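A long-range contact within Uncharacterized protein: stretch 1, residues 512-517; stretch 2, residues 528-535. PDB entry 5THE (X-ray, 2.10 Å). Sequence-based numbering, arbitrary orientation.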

# COMPACT_ATOMS: atom_id res chain seq x y z
N LEU A 512 13.49 -2.99 25.65
CA LEU A 512 12.95 -3.66 26.83
C LEU A 512 12.92 -5.17 26.64
O LEU A 512 13.27 -5.92 27.55
CB LEU A 512 11.55 -3.12 27.13
CG LEU A 512 10.72 -3.86 28.17
CD1 LEU A 512 11.39 -3.79 29.54
CD2 LEU A 512 9.31 -3.27 28.23
N ASN A 513 12.52 -5.64 25.45
CA ASN A 513 12.49 -7.08 25.20
C ASN A 513 13.87 -7.72 25.32
O ASN A 513 13.97 -8.88 25.71
CB ASN A 513 11.90 -7.36 23.82
CG ASN A 513 10.41 -7.20 23.79
OD1 ASN A 513 9.73 -7.38 24.80
ND2 ASN A 513 9.88 -6.82 22.64
N MET A 514 14.93 -6.99 24.95
CA MET A 514 16.28 -7.53 25.12
C MET A 514 16.69 -7.56 26.58
O MET A 514 17.35 -8.50 27.03
CB MET A 514 17.28 -6.70 24.32
CG MET A 514 17.17 -6.91 22.83
SD MET A 514 17.36 -8.63 22.27
CE MET A 514 15.67 -9.26 22.26
N ALA A 515 16.32 -6.52 27.34
CA ALA A 515 16.73 -6.45 28.73
C ALA A 515 16.14 -7.61 29.54
O ALA A 515 16.80 -8.13 30.44
CB ALA A 515 16.31 -5.11 29.33
N GLN A 516 14.91 -8.02 29.23
CA GLN A 516 14.25 -9.01 30.07
C GLN A 516 14.13 -10.38 29.39
O GLN A 516 13.25 -11.16 29.73
CB GLN A 516 12.89 -8.51 30.53
CG GLN A 516 11.93 -8.06 29.48
CD GLN A 516 10.73 -7.37 30.10
OE1 GLN A 516 10.86 -6.66 31.10
NE2 GLN A 516 9.55 -7.59 29.53
N ALA A 517 15.04 -10.68 28.47
CA ALA A 517 15.19 -12.04 27.96
C ALA A 517 15.88 -12.95 28.99
O ALA A 517 15.38 -14.02 29.34
CB ALA A 517 15.97 -12.02 26.65
N THR A 528 14.74 -17.87 24.07
CA THR A 528 14.51 -16.55 23.49
C THR A 528 13.14 -16.03 23.92
O THR A 528 12.41 -16.68 24.68
CB THR A 528 14.61 -16.57 21.94
OG1 THR A 528 15.62 -17.50 21.54
CG2 THR A 528 14.98 -15.20 21.37
N VAL A 529 12.80 -14.85 23.44
CA VAL A 529 11.52 -14.20 23.69
C VAL A 529 10.51 -14.68 22.65
O VAL A 529 10.84 -14.82 21.46
CB VAL A 529 11.70 -12.67 23.63
CG1 VAL A 529 10.43 -11.99 24.04
CG2 VAL A 529 12.87 -12.25 24.51
N SER A 530 9.28 -14.92 23.09
CA SER A 530 8.25 -15.39 22.18
C SER A 530 7.96 -14.35 21.09
O SER A 530 8.23 -13.16 21.24
CB SER A 530 6.97 -15.71 22.94
OG SER A 530 6.20 -14.54 23.15
N LYS A 531 7.41 -14.84 19.96
CA LYS A 531 7.05 -13.95 18.86
C LYS A 531 6.09 -12.86 19.31
O LYS A 531 6.28 -11.69 18.99
CB LYS A 531 6.40 -14.75 17.72
CG LYS A 531 7.34 -15.64 16.94
CD LYS A 531 6.56 -16.32 15.82
CE LYS A 531 7.45 -17.19 14.96
NZ LYS A 531 6.80 -17.46 13.64
N ASN A 532 5.05 -13.24 20.06
CA ASN A 532 4.03 -12.28 20.45
C ASN A 532 4.53 -11.26 21.44
O ASN A 532 3.85 -10.25 21.64
CB ASN A 532 2.82 -13.00 21.04
CG ASN A 532 2.03 -13.75 19.99
OD1 ASN A 532 1.26 -13.15 19.24
ND2 ASN A 532 2.24 -15.06 19.92
N VAL A 533 5.66 -11.50 22.09
CA VAL A 533 6.25 -10.47 22.93
C VAL A 533 7.18 -9.57 22.12
O VAL A 533 7.20 -8.35 22.32
CB VAL A 533 6.97 -11.10 24.14
CG1 VAL A 533 7.72 -10.03 24.94
CG2 VAL A 533 5.97 -11.83 25.04
N LEU A 534 7.95 -10.15 21.20
CA LEU A 534 8.79 -9.31 20.35
C LEU A 534 7.95 -8.44 19.43
O LEU A 534 8.28 -7.28 19.17
CB LEU A 534 9.76 -10.17 19.53
CG LEU A 534 10.90 -10.85 20.29
CD1 LEU A 534 11.60 -11.86 19.39
CD2 LEU A 534 11.89 -9.80 20.85
N LEU A 535 6.85 -8.99 18.92
CA LEU A 535 6.02 -8.30 17.94
C LEU A 535 4.58 -8.57 18.30
O LEU A 535 3.93 -9.44 17.70
CB LEU A 535 6.36 -8.75 16.52
CG LEU A 535 5.69 -8.01 15.36
CD1 LEU A 535 5.71 -6.51 15.62
CD2 LEU A 535 6.41 -8.34 14.08
O HOH W 1 10.74 -6.01 20.07

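A single buried amide, that of Asn 513, carries all the direct polar bonding of this contact, and it does so in otherwise apolar company. Its ND2 donates to the backbone carbonyl of Val 533, with Asn 513 ND2 to Val 533 O at 3.1 Å, but the N-H...O angle of 127° makes the bond weak. The same nitrogen also donates to a water, with ND2 to the water oxygen at 2.8 Å, and that water lies within hydrogen-bonding reach of the carbonyl of the next residue, its oxygen 2.9 Å from Leu 534 O. One amide group thus reaches one carbonyl directly and stands next to a water in reach of the next. The principle is a general one: a carboxamide inside a small interface can find its partners in the backbone, which offers carbonyls whatever the side chains around it.

Both carbonyls belong to the last turn of a short helix, where carbonyls often lack backbone partners, and Leu 535 is the first residue to leave helical phi/psi. At the other end of this helix, Ser 530 occupies the N-cap position and its OG accepts from Val 533 N at 3.3 Å. The first stretch includes the end of a helix as well, with Gln 516 the first residue beyond it. The two stretches come closest in CA position at two places. Asn 513 CA lies 6.5 Å from Leu 534 CA, and Ala 517 CA lies 6.0 Å from Val 529 CA, so that residue numbers rise along one stretch as they fall along the other.

Around the amide, packing is close. Asn 513 directs its CA-to-CB bond toward the second stretch, and its OD1 lies 3.3 Å from Val 533 CG1, a van der Waals contact between an oxygen and a methyl. Its CB meets Leu 534 CD2 at 3.8 Å. The CA-to-CB bond of Leu 534 points sideways, yet the end of its side chain comes nearer, and the same CD2 reaches Met 514 CE at 4.1 Å. The CA-to-CB bond of Met 514 points away, but the end of its flexible thioether chain comes nearer, bringing the terminal methyl within range.

At the far end, the CA-to-CB bonds of Val 529 and Ala 517 both point toward the other stretch, and Val 529 CG2 touches Ala 517 CB at 3.8 Å. This CG2 also rests 3.7 Å from Asn 513 O. In all, 252 Å² is buried, both sides summed, a modest area in which apolar contacts accompany one amide.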